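Local coordinates for aspartate-semialdehyde dehydrogenase 2 (Vibrio cholerae, PDB 2R00), which catalyses the NADPH-dependent reductive dephosphorylation of L-aspartyl-4-phosphate to L-aspartate-semialdehyde, a step on the way to lysine, methionine and threonine, at residues 110-115 with 221-226; 127-132 with 321-326; 134-139 with 150-155; 205-208 with 213-216. One frame throughout, in Å; residues are numbered along the deposited sequence.

Interaction 1: residues 110-115 with 221-226; sequences PEVNPE and QKIFND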
loop_
_atom_site.group_PDB
_atom_site.type_symbol
_atom_site.label_atom_id
_atom_site.label_comp_id
_atom_site.label_asym_id
_atom_site.label_seq_id
_atom_site.Cartn_x
_atom_site.Cartn_y
_atom_site.Cartn_z
ATOM N N PRO A 110 -7.279 -7.547 -23.581
ATOM C CA PRO A 110 -7.431 -7.011 -24.943
ATOM C C PRO A 110 -6.721 -5.692 -25.266
ATOM O O PRO A 110 -6.401 -5.465 -26.421
ATOM C CB PRO A 110 -8.951 -6.870 -25.102
ATOM C CG PRO A 110 -9.504 -7.885 -24.186
ATOM C CD PRO A 110 -8.591 -7.860 -22.991
ATOM N N GLU A 111 -6.457 -4.844 -24.272
ATOM C CA GLU A 111 -5.727 -3.600 -24.518
ATOM C C GLU A 111 -4.228 -3.860 -24.635
ATOM O O GLU A 111 -3.472 -3.011 -25.117
ATOM C CB GLU A 111 -5.980 -2.591 -23.398
ATOM C CG GLU A 111 -7.422 -2.124 -23.292
ATOM C CD GLU A 111 -8.245 -2.957 -22.334
ATOM O OE1 GLU A 111 -7.881 -4.131 -22.062
ATOM O OE2 GLU A 111 -9.270 -2.430 -21.849
ATOM N N VAL A 112 -3.799 -5.038 -24.197
ATOM C CA VAL A 112 -2.375 -5.318 -24.102
ATOM C C VAL A 112 -1.912 -6.366 -25.112
ATOM O O VAL A 112 -1.016 -6.092 -25.923
ATOM C CB VAL A 112 -1.984 -5.721 -22.656
ATOM C CG1 VAL A 112 -0.512 -6.070 -22.569
ATOM C CG2 VAL A 112 -2.334 -4.603 -21.685
ATOM N N ASN A 113 -2.518 -7.556 -25.069
ATOM C CA ASN A 113 -2.066 -8.659 -25.918
ATOM C C ASN A 113 -3.181 -9.311 -26.739
ATOM O O ASN A 113 -3.305 -10.538 -26.734
ATOM C CB ASN A 113 -1.331 -9.714 -25.077
ATOM C CG ASN A 113 -2.252 -10.415 -24.072
ATOM O OD1 ASN A 113 -3.266 -9.869 -23.649
ATOM N ND2 ASN A 113 -1.889 -11.627 -23.695
ATOM N N PRO A 114 -3.970 -8.501 -27.485
ATOM C CA PRO A 114 -5.111 -9.077 -28.193
ATOM C C PRO A 114 -4.668 -10.088 -29.249
ATOM O O PRO A 114 -5.449 -10.948 -29.611
ATOM C CB PRO A 114 -5.766 -7.862 -28.866
ATOM C CG PRO A 114 -4.642 -6.866 -29.028
ATOM C CD PRO A 114 -3.837 -7.054 -27.763
ATOM N N GLU A 115 -3.420 -9.972 -29.714
ATOM C CA GLU A 115 -2.826 -10.906 -30.678
ATOM C C GLU A 115 -2.850 -12.347 -30.184
ATOM O O GLU A 115 -2.978 -13.284 -30.982
ATOM C CB GLU A 115 -1.371 -10.527 -30.983
ATOM C CG GLU A 115 -1.149 -9.798 -32.305
ATOM C CD GLU A 115 0.233 -10.090 -32.905
ATOM O OE1 GLU A 115 1.262 -9.761 -32.255
ATOM O OE2 GLU A 115 0.291 -10.659 -34.029
ATOM N N GLN A 221 4.173 -11.851 -16.599
ATOM C CA GLN A 221 5.191 -12.254 -17.572
ATOM C C GLN A 221 4.597 -12.878 -18.836
ATOM O O GLN A 221 5.112 -12.652 -19.941
ATOM C CB GLN A 221 6.178 -13.227 -16.923
ATOM C CG GLN A 221 7.089 -12.575 -15.883
ATOM C CD GLN A 221 8.008 -13.570 -15.196
ATOM O OE1 GLN A 221 7.743 -14.778 -15.177
ATOM N NE2 GLN A 221 9.086 -13.065 -14.611
ATOM N N LYS A 222 3.542 -13.680 -18.665
ATOM C CA LYS A 222 2.812 -14.278 -19.786
ATOM C C LYS A 222 2.144 -13.219 -20.667
ATOM O O LYS A 222 2.300 -13.235 -21.891
ATOM C CB LYS A 222 1.760 -15.277 -19.289
ATOM C CG LYS A 222 1.029 -16.041 -20.387
ATOM C CD LYS A 222 0.291 -17.260 -19.833
ATOM C CE LYS A 222 -0.271 -18.164 -20.940
ATOM N NZ LYS A 222 -0.805 -19.466 -20.372
ATOM N N ILE A 223 1.393 -12.312 -20.053
ATOM C CA ILE A 223 0.654 -11.298 -20.808
ATOM C C ILE A 223 1.607 -10.374 -21.578
ATOM O O ILE A 223 1.390 -10.115 -22.761
ATOM C CB ILE A 223 -0.347 -10.525 -19.923
ATOM C CG1 ILE A 223 -1.445 -11.483 -19.445
ATOM C CG2 ILE A 223 -0.986 -9.353 -20.691
ATOM C CD1 ILE A 223 -2.192 -11.042 -18.174
ATOM N N PHE A 224 2.670 -9.920 -20.920
ATOM C CA PHE A 224 3.713 -9.127 -21.591
ATOM C C PHE A 224 4.522 -9.971 -22.572
ATOM O O PHE A 224 5.246 -9.431 -23.415
ATOM C CB PHE A 224 4.682 -8.508 -20.570
ATOM C CG PHE A 224 4.209 -7.192 -19.958
ATOM C CD1 PHE A 224 3.662 -6.184 -20.746
ATOM C CD2 PHE A 224 4.369 -6.953 -18.594
ATOM C CE1 PHE A 224 3.252 -4.959 -20.181
ATOM C CE2 PHE A 224 3.964 -5.731 -18.020
ATOM C CZ PHE A 224 3.404 -4.736 -18.821
ATOM N N ASN A 225 4.407 -11.295 -22.443
ATOM C CA ASN A 225 5.222 -12.254 -23.189
ATOM C C ASN A 225 6.715 -11.947 -23.055
ATOM O O ASN A 225 7.460 -11.918 -24.041
ATOM C CB ASN A 225 4.789 -12.325 -24.663
ATOM C CG ASN A 225 5.359 -13.535 -25.376
ATOM O OD1 ASN A 225 5.569 -14.595 -24.769
ATOM N ND2 ASN A 225 5.627 -13.383 -26.666
ATOM N N ASP A 226 7.147 -11.713 -21.817
ATOM C CA ASP A 226 8.487 -11.216 -21.569
ATOM C C ASP A 226 9.026 -11.802 -20.261
ATOM O O ASP A 226 8.820 -11.231 -19.185
ATOM C CB ASP A 226 8.463 -9.682 -21.558
ATOM C CG ASP A 226 9.845 -9.058 -21.399
ATOM O OD1 ASP A 226 9.941 -7.813 -21.550
ATOM O OD2 ASP A 226 10.821 -9.785 -21.111
HETATM O O HOH W 1 0.651 -13.190 -24.240
#
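V112 and N113, on the loop between strands 91-94 and 125-127, meet I223 in the last turn of helix 211-223. Following the helix outward, Q221 gives its O to the backbone N of D226 (2.9 Å). K222 turns its ammonium away from the contact, to the carbonyls of R100, D102 and I105, but its O still reaches across: it accepts from a water at 2.9 Å, and the same water takes a hydrogen from N113 ND2 at 3.0 Å. The other polar bonds of this amide stay in its own loop, OD1 taking V109 N and ND2 also giving to L107 O, so its rotation is fixed. I223 supplies the apolar part. Its chi1 of -66° sets CG1 beside the backbone N and leaves CG2 opposite it; CG2 lies 3.8 Å from V112 CG1 and equally 3.8 Å from N113 CG, and the side chains meet nearly at right angles. The I223 O looks onto N113 CB at 3.6 Å. F224 starts away from the loop, though its ring comes back nearer, and that ring stacks with Y144. N225 takes positive phi and donates its N to K222 O (2.9 Å). With the bond of D226 N this is a Schellman motif, N225 being C-prime: a classic helix C-terminus, here packed against a loop of the nucleotide-binding domain.

Interaction 2: residues 127-132 with 321-326; sequences ANPNCS and ATNAVQ
A buried, mainly polar contact joins N128 and P129, on the turn between strand 125-127 and helix 131-147, to N323 and A324 of the C-terminal helix 316-335, close to the centre of the chain. The two asparagine side chains run past each other in opposite directions, with amide planes 42° apart. Which end of the N128 amide faces the helix is doubtful, but its CG lies 3.9 Å from N323 ND2 and 4.1 Å from A324 CB. N323, its CG swung opposite the backbone N (chi1 -162°), brings ND2 up to both this amide and the proline ring, 3.6 Å from P129 CD; ND2 also donates to V108 O, which gives this buried group a firm partner. One residue on, N130 is the N-cap of helix 131-147: its OD1 accepts from S132 N at 3.1 Å, in the carbonyl plane and on a lone pair, with 147° at the hydrogen. The capped first turn carries C131, the nucleophile that forms the acyl-thioester intermediate. N128 O accepts from R100, a predicted phosphate ligand. A127 is hydrogen-bonded through its backbone to P106 and V108, A321, T322 and V325 face helix 14-25, and helix 211-223 borders the turn where E219 and I223 meet P129.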
loop_
_atom_site.group_PDB
_atom_site.type_symbol
_atom_site.label_atom_id
_atom_site.label_comp_id
_atom_site.label_asym_id
_atom_site.label_seq_id
_atom_site.Cartn_x
_atom_site.Cartn_y
_atom_site.Cartn_z
ATOM N N ALA A 127 -8.009 -17.842 -21.547
ATOM C CA ALA A 127 -8.096 -17.622 -20.096
ATOM C C ALA A 127 -8.224 -16.135 -19.800
ATOM O O ALA A 127 -7.509 -15.324 -20.394
ATOM C CB ALA A 127 -6.867 -18.194 -19.417
ATOM N N ASN A 128 -9.150 -15.791 -18.900
ATOM C CA ASN A 128 -9.358 -14.422 -18.423
ATOM C C ASN A 128 -8.449 -14.265 -17.213
ATOM O O ASN A 128 -8.487 -15.118 -16.329
ATOM C CB ASN A 128 -10.832 -14.244 -17.998
ATOM C CG ASN A 128 -11.310 -12.779 -18.000
ATOM O OD1 ASN A 128 -11.935 -12.308 -17.034
ATOM N ND2 ASN A 128 -11.072 -12.082 -19.096
ATOM N N PRO A 129 -7.600 -13.212 -17.178
ATOM C CA PRO A 129 -6.717 -13.065 -16.022
ATOM C C PRO A 129 -7.416 -12.573 -14.751
ATOM O O PRO A 129 -8.595 -12.206 -14.773
ATOM C CB PRO A 129 -5.666 -12.028 -16.487
ATOM C CG PRO A 129 -5.874 -11.854 -17.958
ATOM C CD PRO A 129 -7.357 -12.151 -18.167
ATOM N N ASN A 130 -6.657 -12.584 -13.661
ATOM C CA ASN A 130 -7.078 -12.040 -12.390
ATOM C C ASN A 130 -7.318 -10.537 -12.538
ATOM O O ASN A 130 -6.540 -9.860 -13.216
ATOM C CB ASN A 130 -5.964 -12.317 -11.375
ATOM C CG ASN A 130 -6.424 -12.171 -9.949
ATOM O OD1 ASN A 130 -6.698 -11.071 -9.489
ATOM N ND2 ASN A 130 -6.511 -13.291 -9.235
ATOM N N CYS A 131 -8.379 -10.010 -11.918
ATOM C CA CYS A 131 -8.680 -8.559 -12.002
ATOM C C CYS A 131 -7.501 -7.694 -11.561
ATOM O O CYS A 131 -7.252 -6.654 -12.156
ATOM C CB CYS A 131 -9.959 -8.166 -11.239
ATOM S SG CYS A 131 -10.637 -6.471 -11.655
ATOM N N SER A 132 -6.768 -8.146 -10.539
ATOM C CA SER A 132 -5.525 -7.494 -10.124
ATOM C C SER A 132 -4.533 -7.329 -11.277
ATOM O O SER A 132 -3.940 -6.262 -11.447
ATOM C CB SER A 132 -4.845 -8.299 -9.022
ATOM O OG SER A 132 -5.337 -7.943 -7.747
ATOM N N ALA A 321 -15.648 -9.187 -15.780
ATOM C CA ALA A 321 -16.691 -9.513 -16.745
ATOM C C ALA A 321 -16.462 -8.788 -18.064
ATOM O O ALA A 321 -16.566 -9.384 -19.132
ATOM C CB ALA A 321 -18.052 -9.185 -16.174
ATOM N N THR A 322 -16.121 -7.502 -17.973
ATOM C CA THR A 322 -15.841 -6.675 -19.140
ATOM C C THR A 322 -14.630 -7.165 -19.930
ATOM O O THR A 322 -14.663 -7.179 -21.166
ATOM C CB THR A 322 -15.645 -5.205 -18.723
ATOM O OG1 THR A 322 -16.850 -4.739 -18.095
ATOM C CG2 THR A 322 -15.312 -4.317 -19.923
ATOM N N ASN A 323 -13.561 -7.566 -19.235
ATOM C CA ASN A 323 -12.385 -8.086 -19.935
ATOM C C ASN A 323 -12.756 -9.297 -20.796
ATOM O O ASN A 323 -12.356 -9.393 -21.967
ATOM C CB ASN A 323 -11.266 -8.449 -18.947
ATOM C CG ASN A 323 -9.919 -8.579 -19.624
ATOM O OD1 ASN A 323 -9.274 -7.575 -19.938
ATOM N ND2 ASN A 323 -9.482 -9.817 -19.859
ATOM N N ALA A 324 -13.537 -10.197 -20.197
ATOM C CA ALA A 324 -14.060 -11.407 -20.835
ATOM C C ALA A 324 -14.897 -11.105 -22.071
ATOM O O ALA A 324 -14.744 -11.761 -23.101
ATOM C CB ALA A 324 -14.893 -12.202 -19.828
ATOM N N VAL A 325 -15.788 -10.121 -21.967
ATOM C CA VAL A 325 -16.609 -9.719 -23.116
ATOM C C VAL A 325 -15.754 -9.073 -24.227
ATOM O O VAL A 325 -15.953 -9.368 -25.410
ATOM C CB VAL A 325 -17.804 -8.830 -22.682
ATOM C CG1 VAL A 325 -18.677 -8.439 -23.881
ATOM C CG2 VAL A 325 -18.649 -9.560 -21.645
ATOM N N GLN A 326 -14.780 -8.238 -23.847
ATOM C CA GLN A 326 -13.845 -7.648 -24.820
ATOM C C GLN A 326 -13.060 -8.701 -25.599
ATOM O O GLN A 326 -12.784 -8.527 -26.793
ATOM C CB GLN A 326 -12.846 -6.736 -24.124
ATOM C CG GLN A 326 -13.398 -5.395 -23.671
ATOM C CD GLN A 326 -12.366 -4.603 -22.895
ATOM O OE1 GLN A 326 -12.047 -4.931 -21.755
ATOM N NE2 GLN A 326 -11.836 -3.556 -23.513
#

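Interaction 3: residues 134-139 with 150-155; sequences IQMLVA and ERINVT
The sulfur of M136 makes the whole contact with I152 and V154, laying helix 131-147 on strand 149-159. M136 runs extended as far as SD, CG opposite the backbone N (chi1 -178°) and the next bond straight as well, which carries SD over to the strand, although the nearest CA atoms, those of M136 and V154, are 8.8 Å apart. At the last bond the chain bends (chi3 71°), swinging CE off the strand and toward helix 211-223, where M216 and T220 lie. V154 receives the sulfur with its whole isopropyl group: SD is 3.8 Å from V154 CG2 and 3.9 Å from both V154 CB and V154 CG1. Its first torsion (58°) tucks CG1 between the backbone N and carbonyl carbon, leaving CG2 opposite N. I152 likewise has CG2 opposite its backbone N, and that branch touches M136 SD at 3.9 Å. Both side chains cross the methionine obliquely. This is helix-on-sheet packing in the dimerisation domain, where strand 149-159 lies between strands 230-238 and 244-252. I152 and V154 point to the helix, while N153 between them points away, donating through ND2 to D300 of the second subunit and packing on H249 of that subunit. Just before, E150 and R151 both face E251 in a classic beta bulge. Beside M136 on the helix, Q135 accepts through OE1 from ND1 of H244, the predicted proton acceptor.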
loop_
_atom_site.group_PDB
_atom_site.type_symbol
_atom_site.label_atom_id
_atom_site.label_comp_id
_atom_site.label_asym_id
_atom_site.label_seq_id
_atom_site.Cartn_x
_atom_site.Cartn_y
_atom_site.Cartn_z
ATOM N N ILE A 134 -5.257 -7.715 -14.616
ATOM C CA ILE A 134 -5.928 -6.876 -15.618
ATOM C C ILE A 134 -5.702 -5.381 -15.324
ATOM O O ILE A 134 -5.171 -4.653 -16.165
ATOM C CB ILE A 134 -7.441 -7.181 -15.702
ATOM C CG1 ILE A 134 -7.676 -8.634 -16.138
ATOM C CG2 ILE A 134 -8.144 -6.193 -16.672
ATOM C CD1 ILE A 134 -9.131 -9.103 -15.994
ATOM N N GLN A 135 -6.077 -4.952 -14.123
ATOM C CA GLN A 135 -5.930 -3.559 -13.672
ATOM C C GLN A 135 -4.522 -3.029 -13.934
ATOM O O GLN A 135 -4.346 -1.974 -14.550
ATOM C CB GLN A 135 -6.146 -3.481 -12.160
ATOM C CG GLN A 135 -7.542 -3.182 -11.649
ATOM C CD GLN A 135 -7.621 -3.306 -10.126
ATOM O OE1 GLN A 135 -8.310 -4.192 -9.613
ATOM N NE2 GLN A 135 -6.893 -2.438 -9.394
ATOM N N MET A 136 -3.523 -3.769 -13.446
ATOM C CA MET A 136 -2.130 -3.336 -13.506
ATOM C C MET A 136 -1.614 -3.262 -14.944
ATOM O O MET A 136 -0.925 -2.308 -15.322
ATOM C CB MET A 136 -1.234 -4.262 -12.659
ATOM C CG MET A 136 0.240 -3.837 -12.629
ATOM S SD MET A 136 1.310 -4.860 -11.597
ATOM C CE MET A 136 1.413 -6.380 -12.535
ATOM N N LEU A 137 -1.942 -4.280 -15.732
ATOM C CA LEU A 137 -1.445 -4.391 -17.100
ATOM C C LEU A 137 -2.013 -3.329 -18.044
ATOM O O LEU A 137 -1.309 -2.836 -18.935
ATOM C CB LEU A 137 -1.712 -5.796 -17.642
ATOM C CG LEU A 137 -0.514 -6.727 -17.428
ATOM C CD1 LEU A 137 -0.942 -8.124 -17.241
ATOM C CD2 LEU A 137 0.438 -6.645 -18.605
ATOM N N VAL A 138 -3.282 -2.989 -17.858
ATOM C CA VAL A 138 -3.878 -1.871 -18.584
ATOM C C VAL A 138 -3.102 -0.579 -18.288
ATOM O O VAL A 138 -2.684 0.130 -19.207
ATOM C CB VAL A 138 -5.383 -1.742 -18.286
ATOM C CG1 VAL A 138 -5.925 -0.413 -18.788
ATOM C CG2 VAL A 138 -6.146 -2.892 -18.966
ATOM N N ALA A 139 -2.889 -0.295 -17.006
ATOM C CA ALA A 139 -2.165 0.905 -16.579
ATOM C C ALA A 139 -0.705 0.964 -17.026
ATOM O O ALA A 139 -0.209 2.037 -17.339
ATOM C CB ALA A 139 -2.268 1.082 -15.053
ATOM N N GLU A 150 11.802 -2.944 -16.548
ATOM C CA GLU A 150 12.813 -3.852 -16.033
ATOM C C GLU A 150 12.259 -4.614 -14.834
ATOM O O GLU A 150 12.365 -5.840 -14.758
ATOM C CB GLU A 150 14.051 -3.042 -15.633
ATOM C CG GLU A 150 15.278 -3.846 -15.248
ATOM C CD GLU A 150 16.495 -2.955 -15.003
ATOM O OE1 GLU A 150 17.639 -3.435 -15.201
ATOM O OE2 GLU A 150 16.309 -1.765 -14.628
ATOM N N ARG A 151 11.649 -3.872 -13.906
ATOM C CA ARG A 151 11.140 -4.444 -12.672
ATOM C C ARG A 151 9.843 -3.762 -12.229
ATOM O O ARG A 151 9.730 -2.535 -12.286
ATOM C CB ARG A 151 12.200 -4.317 -11.585
ATOM C CG ARG A 151 11.925 -5.131 -10.334
ATOM C CD ARG A 151 13.004 -4.906 -9.277
ATOM N NE ARG A 151 14.285 -4.560 -9.889
ATOM C CZ ARG A 151 14.921 -3.408 -9.689
ATOM N NH1 ARG A 151 14.407 -2.499 -8.864
ATOM N NH2 ARG A 151 16.077 -3.175 -10.301
ATOM N N ILE A 152 8.869 -4.576 -11.812
ATOM C CA ILE A 152 7.625 -4.083 -11.194
ATOM C C ILE A 152 7.568 -4.576 -9.753
ATOM O O ILE A 152 7.665 -5.783 -9.494
ATOM C CB ILE A 152 6.345 -4.596 -11.923
ATOM C CG1 ILE A 152 6.322 -4.160 -13.394
ATOM C CG2 ILE A 152 5.072 -4.101 -11.206
ATOM C CD1 ILE A 152 5.401 -5.021 -14.292
ATOM N N ASN A 153 7.422 -3.637 -8.823
ATOM C CA ASN A 153 7.054 -3.954 -7.453
ATOM C C ASN A 153 5.630 -3.449 -7.205
ATOM O O ASN A 153 5.326 -2.267 -7.410
ATOM C CB ASN A 153 8.051 -3.339 -6.461
ATOM C CG ASN A 153 9.387 -4.099 -6.424
ATOM O OD1 ASN A 153 10.004 -4.335 -7.462
ATOM N ND2 ASN A 153 9.826 -4.484 -5.227
ATOM N N VAL A 154 4.757 -4.357 -6.784
ATOM C CA VAL A 154 3.338 -4.043 -6.681
ATOM C C VAL A 154 2.737 -4.605 -5.391
ATOM O O VAL A 154 3.006 -5.759 -5.022
ATOM C CB VAL A 154 2.549 -4.521 -7.934
ATOM C CG1 VAL A 154 2.699 -6.057 -8.172
ATOM C CG2 VAL A 154 1.070 -4.102 -7.861
ATOM N N THR A 155 1.923 -3.785 -4.727
ATOM C CA THR A 155 1.138 -4.202 -3.571
ATOM C C THR A 155 -0.352 -4.131 -3.920
ATOM O O THR A 155 -0.825 -3.091 -4.397
ATOM C CB THR A 155 1.437 -3.316 -2.328
ATOM O OG1 THR A 155 2.833 -3.379 -2.021
ATOM C CG2 THR A 155 0.644 -3.804 -1.114
#

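Interaction 4: residues 205-208 with 213-216; sequences MDNG and EMKM
The turn leading into helix 211-223 folds back over the first part of that helix, bringing M205 and N207 onto M214. Both methionines bend at chi2 and chi3, and the bent chains pass at a slant. Their CG atoms meet first, M205 CG to M214 CG at 3.7 Å, and the methyls meet again further out, M205 CE to M214 CE at 3.8 Å. N207 points against M214, its ND2 3.7 Å from M214 SD, beside M205. Its CG stands between the backbone N and carbonyl carbon (chi1 64°), and OD1 bonds to Y209 N, which fixes the amide. G208 follows with positive phi. The second subunit packs here: its I301 touches N207 and M214, and its R296 donates to G208 O and forms a salt bridge with E213. E213 OE1 also accepts from T210 N, and OE2 from C235 N, so its buried carboxylate is well satisfied. The bond from N207 OD1 to Y209 N makes an Asx turn, set just before the N-terminus of a helix that packs at the dimer interface.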
loop_
_atom_site.group_PDB
_atom_site.type_symbol
_atom_site.label_atom_id
_atom_site.label_comp_id
_atom_site.label_asym_id
_atom_site.label_seq_id
_atom_site.Cartn_x
_atom_site.Cartn_y
_atom_site.Cartn_z
ATOM N N MET A 205 8.921 -22.435 -4.825
ATOM C CA MET A 205 9.820 -21.311 -5.062
ATOM C C MET A 205 10.746 -21.123 -3.871
ATOM O O MET A 205 11.915 -20.770 -4.043
ATOM C CB MET A 205 9.037 -20.017 -5.327
ATOM C CG MET A 205 8.212 -20.018 -6.612
ATOM S SD MET A 205 9.183 -20.333 -8.095
ATOM C CE MET A 205 10.219 -18.865 -8.156
ATOM N N ASP A 206 10.204 -21.372 -2.675
ATOM C CA ASP A 206 10.912 -21.185 -1.401
ATOM C C ASP A 206 11.615 -19.822 -1.351
ATOM O O ASP A 206 12.768 -19.717 -0.923
ATOM C CB ASP A 206 11.901 -22.340 -1.154
ATOM C CG ASP A 206 12.494 -22.320 0.254
ATOM O OD1 ASP A 206 11.797 -21.894 1.214
ATOM O OD2 ASP A 206 13.664 -22.735 0.403
ATOM N N ASN A 207 10.911 -18.781 -1.799
ATOM C CA ASN A 207 11.511 -17.450 -1.895
ATOM C C ASN A 207 10.842 -16.387 -1.021
ATOM O O ASN A 207 11.140 -15.200 -1.150
ATOM C CB ASN A 207 11.580 -16.987 -3.357
ATOM C CG ASN A 207 10.207 -16.804 -3.988
ATOM O OD1 ASN A 207 9.178 -17.010 -3.343
ATOM N ND2 ASN A 207 10.190 -16.430 -5.259
ATOM N N GLY A 208 9.932 -16.821 -0.152
ATOM C CA GLY A 208 9.235 -15.916 0.753
ATOM C C GLY A 208 7.951 -15.341 0.186
ATOM O O GLY A 208 7.148 -14.783 0.919
ATOM N N GLU A 213 0.907 -14.544 -4.866
ATOM C CA GLU A 213 1.894 -13.568 -5.337
ATOM C C GLU A 213 2.646 -14.112 -6.542
ATOM O O GLU A 213 2.796 -13.416 -7.529
ATOM C CB GLU A 213 2.855 -13.131 -4.223
ATOM C CG GLU A 213 2.183 -12.251 -3.148
ATOM C CD GLU A 213 2.959 -12.147 -1.829
ATOM O OE1 GLU A 213 4.016 -12.797 -1.657
ATOM O OE2 GLU A 213 2.501 -11.383 -0.959
ATOM N N MET A 214 3.109 -15.361 -6.463
ATOM C CA MET A 214 3.800 -15.990 -7.593
ATOM C C MET A 214 2.892 -16.070 -8.815
ATOM O O MET A 214 3.347 -15.924 -9.949
ATOM C CB MET A 214 4.316 -17.387 -7.212
ATOM C CG MET A 214 5.579 -17.374 -6.345
ATOM S SD MET A 214 6.850 -16.174 -6.834
ATOM C CE MET A 214 7.246 -16.584 -8.551
ATOM N N LYS A 215 1.604 -16.300 -8.586
ATOM C CA LYS A 215 0.655 -16.388 -9.697
ATOM C C LYS A 215 0.562 -15.081 -10.464
ATOM O O LYS A 215 0.461 -15.089 -11.685
ATOM C CB LYS A 215 -0.717 -16.854 -9.216
ATOM C CG LYS A 215 -0.812 -18.370 -9.097
ATOM C CD LYS A 215 -1.906 -18.841 -8.160
ATOM C CE LYS A 215 -3.091 -17.896 -8.107
ATOM N NZ LYS A 215 -3.956 -17.971 -9.304
ATOM N N MET A 216 0.647 -13.961 -9.743
ATOM C CA MET A 216 0.677 -12.637 -10.355
ATOM C C MET A 216 1.927 -12.436 -11.214
ATOM O O MET A 216 1.851 -11.890 -12.316
ATOM C CB MET A 216 0.569 -11.564 -9.274
ATOM C CG MET A 216 0.414 -10.148 -9.791
ATOM S SD MET A 216 -0.380 -9.025 -8.591
ATOM C CE MET A 216 -0.952 -7.786 -9.745
#

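How the interactions relate
Interactions 1, 2 and 3 meet around helices 131-147 and 211-223. I223 of interaction 1 is the common neighbour: its CD1 is 3.8 Å from P129 CG of interaction 2 and 3.3 Å from L137 CD1 on the helix of interaction 3. Interactions 1 and 2, centres 13 Å apart, also share a probable hydrogen bond, E111 OE2 to Q326 NE2 (3.3 Å). M216 ties in interaction 4, its CE lying 3.9 Å from M136 CE and 3.8 Å from S132 O. Interaction 2 holds the nucleophile C131, and the side chain of M136 is about 10 Å from that of C131. Interactions 3 and 4 both reach the second subunit.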